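Local coordinates for protein membrane-bound lytic murein transglycosylase (Agrobacterium tumefaciens, PDB 2PNW) that probably cleaves the glycan strands of peptidoglycan between N-acetylmuramic acid and N-acetylglucosamine, forming 1,6-anhydromuramic acid ends, as MltA-type lytic transglycosylases do, at residues 23-28 with 73-78; 141-146 with 210-215; 158-163 with 251-256. All coordinates share one frame; numbering follows the deposited sequence.

Contact 1. Residues 23-28 with 73-78; sequences DDPRKL and EQARQF
Arg26 and Ala75 bring the two backbones closest, their CA atoms 5.8 Å apart, where the non-regular segment 23-28 passes one side of helix 72-82. Ala75 points its CB at the loop and is touched by two side chains at once: Pro25 CG lies 3.8 Å from Ala75 CB, and Arg26 CG stands equally near. The CD corner of the same proline rests on Arg76 CG, the two side chains crossing at about a right angle. The end of the Arg76 side chain comes nearer the loop than its base. Arg76 CG lies anti to the carbonyl carbon (chi1 -67°), and the chain bends at chi3, which sets NE; the guanidinium beyond it meets the carbonyl of Asp23. Arg76 NH1 donates to Asp23 O at 2.8 Å, with an N-H...O angle of 157°; the oxygen lies in the guanidinium plane, although the donor is tilted 31° from the carbonyl plane. Arg76 NH2 forms a salt bridge with Glu73 OE2 at 2.8 Å, one helical turn back, so two guanidinium nitrogens are held, which would limit rotation of the group. Within the loop an Asx turn, in which Asp24 OD1 accepts from Arg26 N at 3.1 Å, overlaps a type I beta turn from Pro25 to Leu28 that leads into helix 28-39. Arg26 also grips the Asp24 carboxylate side-on, with NE on OD1 and NH2 on OD2; NE and the backbone N approach OD1 from opposite faces. The Asp23 carboxylate is engaged elsewhere, in a salt bridge with Arg285 and a hydrogen bond from Leu319 N of strand 316-324.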
loop_
_atom_site.group_PDB
_atom_site.type_symbol
_atom_site.label_atom_id
_atom_site.label_comp_id
_atom_site.label_asym_id
_atom_site.label_seq_id
_atom_site.Cartn_x
_atom_site.Cartn_y
_atom_site.Cartn_z
ATOM N N ASP A 23 -0.483 2.803 24.180
ATOM C CA ASP A 23 -0.594 1.923 23.006
ATOM C C ASP A 23 -0.380 0.459 23.383
ATOM O O ASP A 23 0.428 0.145 24.261
ATOM C CB ASP A 23 0.404 2.351 21.917
ATOM C CG ASP A 23 0.135 1.672 20.564
ATOM O OD1 ASP A 23 -1.052 1.477 20.196
ATOM O OD2 ASP A 23 1.119 1.343 19.872
ATOM N N ASP A 24 -1.124 -0.434 22.728
ATOM C CA ASP A 24 -0.963 -1.870 22.902
ATOM C C ASP A 24 -0.453 -2.468 21.581
ATOM O O ASP A 24 -1.269 -2.799 20.715
ATOM C CB ASP A 24 -2.303 -2.537 23.283
ATOM C CG ASP A 24 -2.208 -4.067 23.339
ATOM O OD1 ASP A 24 -1.096 -4.628 23.174
ATOM O OD2 ASP A 24 -3.255 -4.729 23.540
ATOM N N PRO A 25 0.880 -2.593 21.416
ATOM C CA PRO A 25 1.429 -3.121 20.144
ATOM C C PRO A 25 1.554 -4.658 20.041
ATOM O O PRO A 25 2.393 -5.177 19.253
ATOM C CB PRO A 25 2.808 -2.441 20.073
ATOM C CG PRO A 25 3.259 -2.418 21.535
ATOM C CD PRO A 25 1.958 -2.163 22.335
ATOM N N ARG A 26 0.739 -5.396 20.794
ATOM C CA ARG A 26 0.848 -6.867 20.782
ATOM C C ARG A 26 0.648 -7.517 19.416
ATOM O O ARG A 26 1.270 -8.538 19.150
ATOM C CB ARG A 26 -0.075 -7.527 21.833
ATOM C CG ARG A 26 0.568 -7.538 23.211
ATOM C CD ARG A 26 -0.366 -8.169 24.267
ATOM N NE ARG A 26 -1.579 -7.370 24.425
ATOM C CZ ARG A 26 -2.600 -7.700 25.213
ATOM N NH1 ARG A 26 -2.544 -8.798 25.961
ATOM N NH2 ARG A 26 -3.666 -6.919 25.258
ATOM N N LYS A 27 -0.191 -6.932 18.559
ATOM C CA LYS A 27 -0.408 -7.515 17.214
ATOM C C LYS A 27 0.828 -7.432 16.306
ATOM O O LYS A 27 0.883 -8.091 15.261
ATOM C CB LYS A 27 -1.568 -6.841 16.503
ATOM C CG LYS A 27 -2.930 -7.171 17.090
ATOM C CD LYS A 27 -4.040 -6.537 16.259
ATOM C CE LYS A 27 -5.393 -6.808 16.926
ATOM N NZ LYS A 27 -6.513 -6.365 16.060
ATOM N N LEU A 28 1.811 -6.636 16.706
ATOM C CA LEU A 28 3.040 -6.513 15.909
ATOM C C LEU A 28 3.931 -7.717 16.045
ATOM O O LEU A 28 4.801 -7.911 15.222
ATOM C CB LEU A 28 3.837 -5.271 16.300
ATOM C CG LEU A 28 3.127 -3.920 16.178
ATOM C CD1 LEU A 28 4.186 -2.838 16.214
ATOM C CD2 LEU A 28 2.273 -3.790 14.907
ATOM N N GLU A 73 2.143 -3.863 28.446
ATOM C CA GLU A 73 3.360 -3.322 29.059
ATOM C C GLU A 73 4.600 -4.092 28.619
ATOM O O GLU A 73 5.612 -3.486 28.294
ATOM C CB GLU A 73 3.252 -3.302 30.598
ATOM C CG GLU A 73 4.549 -2.909 31.330
ATOM C CD GLU A 73 5.047 -1.495 31.017
ATOM O OE1 GLU A 73 6.273 -1.246 31.144
ATOM O OE2 GLU A 73 4.234 -0.620 30.646
ATOM N N GLN A 74 4.522 -5.422 28.610
ATOM C CA GLN A 74 5.666 -6.240 28.160
ATOM C C GLN A 74 5.981 -6.001 26.682
ATOM O O GLN A 74 7.154 -5.993 26.271
ATOM C CB GLN A 74 5.407 -7.707 28.402
ATOM C CG GLN A 74 5.653 -8.114 29.852
ATOM C CD GLN A 74 5.160 -9.505 30.143
ATOM O OE1 GLN A 74 4.826 -10.258 29.234
ATOM N NE2 GLN A 74 5.107 -9.857 31.423
ATOM N N ALA A 75 4.931 -5.783 25.895
ATOM C CA ALA A 75 5.081 -5.463 24.456
ATOM C C ALA A 75 5.809 -4.132 24.236
ATOM O O ALA A 75 6.759 -4.051 23.457
ATOM C CB ALA A 75 3.720 -5.437 23.801
ATOM N N ARG A 76 5.364 -3.076 24.911
ATOM C CA ARG A 76 6.055 -1.782 24.831
ATOM C C ARG A 76 7.496 -1.907 25.323
ATOM O O ARG A 76 8.405 -1.316 24.731
ATOM C CB ARG A 76 5.322 -0.691 25.633
ATOM C CG ARG A 76 3.961 -0.304 25.073
ATOM C CD ARG A 76 3.389 0.914 25.783
ATOM N NE ARG A 76 3.203 0.639 27.207
ATOM C CZ ARG A 76 2.074 0.188 27.752
ATOM N NH1 ARG A 76 1.000 -0.050 26.998
ATOM N NH2 ARG A 76 2.018 -0.025 29.064
ATOM N N GLN A 77 7.705 -2.670 26.404
ATOM C CA GLN A 77 9.036 -2.811 27.002
ATOM C C GLN A 77 10.003 -3.468 26.040
ATOM O O GLN A 77 11.181 -3.114 25.997
ATOM C CB GLN A 77 8.989 -3.607 28.320
ATOM C CG GLN A 77 10.359 -3.697 29.026
ATOM C CD GLN A 77 10.869 -2.339 29.502
ATOM O OE1 GLN A 77 10.206 -1.655 30.278
ATOM N NE2 GLN A 77 12.054 -1.951 29.043
ATOM N N PHE A 78 9.515 -4.432 25.266
ATOM C CA PHE A 78 10.347 -5.014 24.234
ATOM C C PHE A 78 11.001 -3.933 23.364
ATOM O O PHE A 78 12.224 -3.957 23.128
ATOM C CB PHE A 78 9.536 -5.946 23.326
ATOM C CG PHE A 78 10.313 -6.396 22.122
ATOM C CD1 PHE A 78 11.287 -7.383 22.249
ATOM C CD2 PHE A 78 10.097 -5.804 20.864
ATOM C CE1 PHE A 78 12.066 -7.784 21.136
ATOM C CE2 PHE A 78 10.857 -6.180 19.763
ATOM C CZ PHE A 78 11.847 -7.183 19.895
#

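Contact 2. Residues 141-146 with 210-215; sequences PSYAFG and AGHVFS
Tyr143 OH is held by two partners, His212 ND1 at 2.8 Å and a water, which accepts from Val213 N. The nitrogen lies near the plane of the phenol, and the hydroxyl near that of the imidazole, so each ring meets the other's polar atom at its edge. The ring planes stand 76° apart in an oblique pairing. The far side of the imidazole is tied more loosely, His212 NE2 making weak hydrogen bonds to the carbonyls of Phe156 and Pro157. One face of the Tyr143 ring lies against the backbone of Gly211, whose O sits 3.6 Å above the plane over the ring centre; Tyr143 CE2 comes within 3.5 Å of Gly211 C. Gly211, with phi at 123°, presents bare backbone to the ring. Two waters bridge the main chains: one links Ala144 N to Gly211 O, the other donates to both Phe145 O and Ala210 O, at 2.8 and 2.7 Å. Phe145 CB adds a looser touch, 4.0 Å from Ala210 O, while its side chain also touches Tyr206 and Ala208 of strand 201-209. The arrangement is a junction made by direct tyrosine packing and by bridging waters within the MltA-specific insert domain, joining the approach to and start of strand 145-149, the middle strand of a small antiparallel sheet, to the loop after strand 201-209.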
loop_
_atom_site.group_PDB
_atom_site.type_symbol
_atom_site.label_atom_id
_atom_site.label_comp_id
_atom_site.label_asym_id
_atom_site.label_seq_id
_atom_site.Cartn_x
_atom_site.Cartn_y
_atom_site.Cartn_z
ATOM N N PRO A 141 13.998 5.084 -18.570
ATOM C CA PRO A 141 14.607 4.231 -17.531
ATOM C C PRO A 141 13.803 4.137 -16.211
ATOM O O PRO A 141 14.131 3.320 -15.355
ATOM C CB PRO A 141 15.981 4.881 -17.307
ATOM C CG PRO A 141 15.724 6.371 -17.638
ATOM C CD PRO A 141 14.817 6.286 -18.839
ATOM N N SER A 142 12.750 4.934 -16.060
ATOM C CA SER A 142 11.852 4.784 -14.929
ATOM C C SER A 142 10.846 3.638 -15.111
ATOM O O SER A 142 10.198 3.289 -14.157
ATOM C CB SER A 142 11.120 6.098 -14.586
ATOM O OG SER A 142 10.248 6.481 -15.651
ATOM N N TYR A 143 10.708 3.062 -16.310
ATOM C CA TYR A 143 9.739 1.977 -16.526
ATOM C C TYR A 143 10.304 0.639 -16.009
ATOM O O TYR A 143 11.420 0.251 -16.379
ATOM C CB TYR A 143 9.415 1.832 -18.021
ATOM C CG TYR A 143 8.211 2.658 -18.427
ATOM C CD1 TYR A 143 8.210 4.040 -18.242
ATOM C CD2 TYR A 143 7.066 2.055 -18.969
ATOM C CE1 TYR A 143 7.083 4.823 -18.591
ATOM C CE2 TYR A 143 5.930 2.842 -19.337
ATOM C CZ TYR A 143 5.970 4.223 -19.151
ATOM O OH TYR A 143 4.877 5.015 -19.505
ATOM N N ALA A 144 9.529 -0.034 -15.172
ATOM C CA ALA A 144 9.901 -1.353 -14.624
ATOM C C ALA A 144 9.336 -2.523 -15.432
ATOM O O ALA A 144 9.746 -3.684 -15.245
ATOM C CB ALA A 144 9.438 -1.416 -13.150
ATOM N N PHE A 145 8.405 -2.231 -16.363
ATOM C CA PHE A 145 7.772 -3.268 -17.180
ATOM C C PHE A 145 7.669 -2.842 -18.629
ATOM O O PHE A 145 7.600 -1.645 -18.940
ATOM C CB PHE A 145 6.360 -3.615 -16.684
ATOM C CG PHE A 145 6.314 -4.080 -15.262
ATOM C CD1 PHE A 145 6.447 -5.431 -14.958
ATOM C CD2 PHE A 145 6.160 -3.163 -14.230
ATOM C CE1 PHE A 145 6.396 -5.869 -13.615
ATOM C CE2 PHE A 145 6.127 -3.585 -12.890
ATOM C CZ PHE A 145 6.236 -4.946 -12.597
ATOM N N GLY A 146 7.680 -3.815 -19.519
ATOM C CA GLY A 146 7.516 -3.537 -20.943
ATOM C C GLY A 146 6.865 -4.713 -21.630
ATOM O O GLY A 146 6.609 -5.746 -21.004
ATOM N N ALA A 210 1.197 -2.315 -16.044
ATOM C CA ALA A 210 1.547 -1.947 -17.414
ATOM C C ALA A 210 2.889 -1.185 -17.519
ATOM O O ALA A 210 3.585 -1.311 -18.521
ATOM C CB ALA A 210 0.385 -1.134 -18.042
ATOM N N GLY A 211 3.215 -0.381 -16.514
ATOM C CA GLY A 211 4.522 0.325 -16.435
ATOM C C GLY A 211 4.378 1.836 -16.318
ATOM O O GLY A 211 5.262 2.541 -15.761
ATOM N N HIS A 212 3.254 2.342 -16.835
ATOM C CA HIS A 212 2.995 3.797 -16.860
ATOM C C HIS A 212 2.856 4.363 -15.471
ATOM O O HIS A 212 2.463 3.664 -14.529
ATOM C CB HIS A 212 1.740 4.097 -17.692
ATOM C CG HIS A 212 1.695 3.303 -18.950
ATOM N ND1 HIS A 212 2.602 3.490 -19.965
ATOM C CD2 HIS A 212 0.896 2.280 -19.337
ATOM C CE1 HIS A 212 2.358 2.626 -20.936
ATOM N NE2 HIS A 212 1.325 1.880 -20.578
ATOM N N VAL A 213 3.162 5.647 -15.344
ATOM C CA VAL A 213 3.041 6.347 -14.065
ATOM C C VAL A 213 1.584 6.325 -13.592
ATOM O O VAL A 213 0.640 6.289 -14.414
ATOM C CB VAL A 213 3.582 7.830 -14.173
ATOM C CG1 VAL A 213 2.656 8.703 -15.053
ATOM C CG2 VAL A 213 3.776 8.456 -12.795
ATOM N N PHE A 214 1.413 6.301 -12.275
ATOM C CA PHE A 214 0.104 6.474 -11.666
ATOM C C PHE A 214 -0.296 7.968 -11.683
ATOM O O PHE A 214 0.515 8.829 -11.321
ATOM C CB PHE A 214 0.131 5.941 -10.227
ATOM C CG PHE A 214 -1.166 6.128 -9.485
ATOM C CD1 PHE A 214 -2.240 5.248 -9.690
ATOM C CD2 PHE A 214 -1.329 7.212 -8.617
ATOM C CE1 PHE A 214 -3.477 5.434 -8.999
ATOM C CE2 PHE A 214 -2.562 7.432 -7.959
ATOM C CZ PHE A 214 -3.624 6.520 -8.143
ATOM N N SER A 215 -1.522 8.267 -12.129
ATOM C CA SER A 215 -2.065 9.634 -11.993
ATOM C C SER A 215 -3.312 9.630 -11.120
ATOM O O SER A 215 -4.247 8.872 -11.387
ATOM C CB SER A 215 -2.385 10.265 -13.351
ATOM O OG SER A 215 -1.256 10.209 -14.184
HETATM O O HOH W 1 4.109 7.017 -17.716
HETATM O O HOH W 2 7.050 1.002 -14.277
HETATM O O HOH W 3 5.371 -0.650 -20.368
#

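Contact 3. Residues 158-163 with 251-256; sequences DRRAID and VLWHNR
Arg159 and Arg256 approach to 5.0 Å between CA atoms, and Arg160 and Trp253 to 5.4 Å, so the first turn of helix 159-163 lies against segment 251-256, which begins on helix 248-252. A backbone bond fastens the two, Arg159 N donating to Arg256 O at 3.0 Å. Trp253 lies flat against the helix: Arg160 CA sits 3.7 Å from the centroid of its five-membered ring and 6° off the normal, a CH-pi contact. With CG anti to the backbone N (chi1 176°), the extended Arg160 chain continues over the CE3-CZ3 side of the six-membered ring, Arg160 CD meeting Trp253 CE3 at 3.5 Å; its NE is paired with Glu164. At the indole edge, Trp253 NE1 donates to Asp163 OD2 at 2.7 Å, the oxygen almost exactly in the ring plane. The helix begins with Asp158 as N-cap, its OD1 accepting from Ala161 N, and this cap is part of a contact within the MltA-specific insert domain. Arg256 NE forms a salt bridge with Asp158 OD2 at 3.2 Å, nearly straight at 177° and through the anti lone pair, with the oxygen in the guanidinium plane. Arg159 bends at chi3 and sends NE to Asn255 O, a weak bond, while Arg159 CD packs 3.4 Å from Leu252 O. A water accepts from Asn255 ND2 and, weakly, from Arg159 NH2, while Asn255 OD1 is bonded by Ser215 N.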
loop_
_atom_site.group_PDB
_atom_site.type_symbol
_atom_site.label_atom_id
_atom_site.label_comp_id
_atom_site.label_asym_id
_atom_site.label_seq_id
_atom_site.Cartn_x
_atom_site.Cartn_y
_atom_site.Cartn_z
ATOM N N ASP A 158 -1.780 1.064 -22.404
ATOM C CA ASP A 158 -2.219 1.746 -21.178
ATOM C C ASP A 158 -3.627 1.322 -20.764
ATOM O O ASP A 158 -4.237 0.521 -21.436
ATOM C CB ASP A 158 -2.113 3.295 -21.308
ATOM C CG ASP A 158 -3.037 3.870 -22.368
ATOM O OD1 ASP A 158 -3.847 3.138 -22.980
ATOM O OD2 ASP A 158 -2.954 5.096 -22.582
ATOM N N ARG A 159 -4.111 1.858 -19.645
ATOM C CA ARG A 159 -5.415 1.495 -19.101
ATOM C C ARG A 159 -6.511 1.602 -20.174
ATOM O O ARG A 159 -7.339 0.682 -20.355
ATOM C CB ARG A 159 -5.738 2.408 -17.902
ATOM C CG ARG A 159 -7.151 2.197 -17.299
ATOM C CD ARG A 159 -7.384 3.082 -16.094
ATOM N NE ARG A 159 -6.502 2.738 -14.980
ATOM C CZ ARG A 159 -6.684 1.669 -14.193
ATOM N NH1 ARG A 159 -7.729 0.861 -14.404
ATOM N NH2 ARG A 159 -5.829 1.435 -13.201
ATOM N N ARG A 160 -6.490 2.701 -20.939
ATOM C CA ARG A 160 -7.539 2.860 -21.973
ATOM C C ARG A 160 -7.530 1.703 -22.970
ATOM O O ARG A 160 -8.594 1.122 -23.288
ATOM C CB ARG A 160 -7.375 4.186 -22.731
ATOM C CG ARG A 160 -8.386 4.325 -23.879
ATOM C CD ARG A 160 -8.330 5.732 -24.469
ATOM N NE ARG A 160 -9.291 5.836 -25.574
ATOM C CZ ARG A 160 -9.749 6.986 -26.072
ATOM N NH1 ARG A 160 -9.332 8.150 -25.572
ATOM N NH2 ARG A 160 -10.615 6.968 -27.086
ATOM N N ALA A 161 -6.342 1.376 -23.488
ATOM C CA ALA A 161 -6.232 0.338 -24.514
ATOM C C ALA A 161 -6.694 -1.023 -23.955
ATOM O O ALA A 161 -7.331 -1.824 -24.643
ATOM C CB ALA A 161 -4.814 0.255 -25.034
ATOM N N ILE A 162 -6.385 -1.259 -22.691
ATOM C CA ILE A 162 -6.796 -2.522 -22.031
ATOM C C ILE A 162 -8.324 -2.543 -21.819
ATOM O O ILE A 162 -9.005 -3.517 -22.201
ATOM C CB ILE A 162 -6.001 -2.760 -20.743
ATOM C CG1 ILE A 162 -4.485 -2.842 -21.091
ATOM C CG2 ILE A 162 -6.502 -4.041 -20.018
ATOM C CD1 ILE A 162 -3.597 -2.530 -19.850
ATOM N N ASP A 163 -8.867 -1.449 -21.291
ATOM C CA ASP A 163 -10.321 -1.300 -21.133
ATOM C C ASP A 163 -11.069 -1.423 -22.466
ATOM O O ASP A 163 -12.210 -1.897 -22.484
ATOM C CB ASP A 163 -10.699 0.041 -20.485
ATOM C CG ASP A 163 -10.424 0.078 -18.993
ATOM O OD1 ASP A 163 -10.077 -0.978 -18.400
ATOM O OD2 ASP A 163 -10.615 1.158 -18.373
ATOM N N VAL A 251 -11.943 10.354 -17.289
ATOM C CA VAL A 251 -11.300 10.607 -16.024
ATOM C C VAL A 251 -10.463 9.382 -15.601
ATOM O O VAL A 251 -9.321 9.530 -15.227
ATOM C CB VAL A 251 -12.339 10.972 -14.940
ATOM C CG1 VAL A 251 -11.692 11.017 -13.534
ATOM C CG2 VAL A 251 -13.009 12.347 -15.280
ATOM N N LEU A 252 -11.056 8.191 -15.616
ATOM C CA LEU A 252 -10.281 6.995 -15.196
ATOM C C LEU A 252 -9.057 6.812 -16.084
ATOM O O LEU A 252 -7.983 6.438 -15.611
ATOM C CB LEU A 252 -11.146 5.739 -15.282
ATOM C CG LEU A 252 -12.389 5.785 -14.373
ATOM C CD1 LEU A 252 -13.004 4.367 -14.271
ATOM C CD2 LEU A 252 -12.061 6.384 -12.973
ATOM N N TRP A 253 -9.216 7.082 -17.374
ATOM C CA TRP A 253 -8.132 6.818 -18.341
ATOM C C TRP A 253 -6.966 7.819 -18.268
ATOM O O TRP A 253 -5.886 7.583 -18.846
ATOM C CB TRP A 253 -8.719 6.731 -19.759
ATOM C CG TRP A 253 -9.589 5.511 -19.996
ATOM C CD1 TRP A 253 -9.614 4.357 -19.260
ATOM C CD2 TRP A 253 -10.519 5.318 -21.067
ATOM N NE1 TRP A 253 -10.522 3.476 -19.783
ATOM C CE2 TRP A 253 -11.075 4.032 -20.911
ATOM C CE3 TRP A 253 -10.938 6.113 -22.158
ATOM C CZ2 TRP A 253 -12.031 3.514 -21.796
ATOM C CZ3 TRP A 253 -11.879 5.596 -23.039
ATOM C CH2 TRP A 253 -12.419 4.306 -22.856
ATOM N N HIS A 254 -7.174 8.922 -17.532
ATOM C CA HIS A 254 -6.091 9.847 -17.140
ATOM C C HIS A 254 -5.043 9.078 -16.347
ATOM O O HIS A 254 -3.862 9.400 -16.391
ATOM C CB HIS A 254 -6.660 10.971 -16.270
ATOM C CG HIS A 254 -5.626 11.872 -15.669
ATOM N ND1 HIS A 254 -4.853 12.722 -16.430
ATOM C CD2 HIS A 254 -5.305 12.120 -14.379
ATOM C CE1 HIS A 254 -4.070 13.433 -15.634
ATOM N NE2 HIS A 254 -4.319 13.077 -14.380
ATOM N N ASN A 255 -5.488 8.075 -15.595
ATOM C CA ASN A 255 -4.542 7.155 -14.928
ATOM C C ASN A 255 -4.144 6.049 -15.897
ATOM O O ASN A 255 -4.849 5.049 -16.064
ATOM C CB ASN A 255 -5.146 6.546 -13.649
ATOM C CG ASN A 255 -4.184 5.546 -12.999
ATOM O OD1 ASN A 255 -2.968 5.739 -13.065
ATOM N ND2 ASN A 255 -4.717 4.478 -12.416
ATOM N N ARG A 256 -3.024 6.243 -16.579
ATOM C CA ARG A 256 -2.600 5.300 -17.614
ATOM C C ARG A 256 -2.088 3.977 -17.023
ATOM O O ARG A 256 -2.066 2.963 -17.725
ATOM C CB ARG A 256 -1.465 5.923 -18.440
ATOM C CG ARG A 256 -1.975 7.055 -19.320
ATOM C CD ARG A 256 -0.811 7.582 -20.169
ATOM N NE ARG A 256 -0.482 6.699 -21.263
ATOM C CZ ARG A 256 0.752 6.523 -21.770
ATOM N NH1 ARG A 256 1.820 7.099 -21.235
ATOM N NH2 ARG A 256 0.891 5.707 -22.796
HETATM O O HOH W 4 -1.401 6.195 -24.275
HETATM O O HOH W 5 -3.227 1.977 -11.579
HETATM O O HOH W 6 -5.196 5.281 -20.256
#

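Contact 1 closes before the others open and lies on the opposite side of the chain's centre, about 40 Å from contact 2 and 44 Å from contact 3, measured between centres. Contacts 2 and 3 have centres 13 Å apart and interleave along the sequence, 141-146 and 158-163 preceding 210-215 and 251-256. All four of these segments fall in the MltA-specific insert range, and they touch directly: Asn255 OD1 probably accepts from Ser215 N at 3.1 Å, and His212 CD2 packs 3.4 Å from Arg256 O. The two thus form one continuous patch of insert-domain packing, whereas contact 1 independently joins an N-terminal loop to helix 72-82.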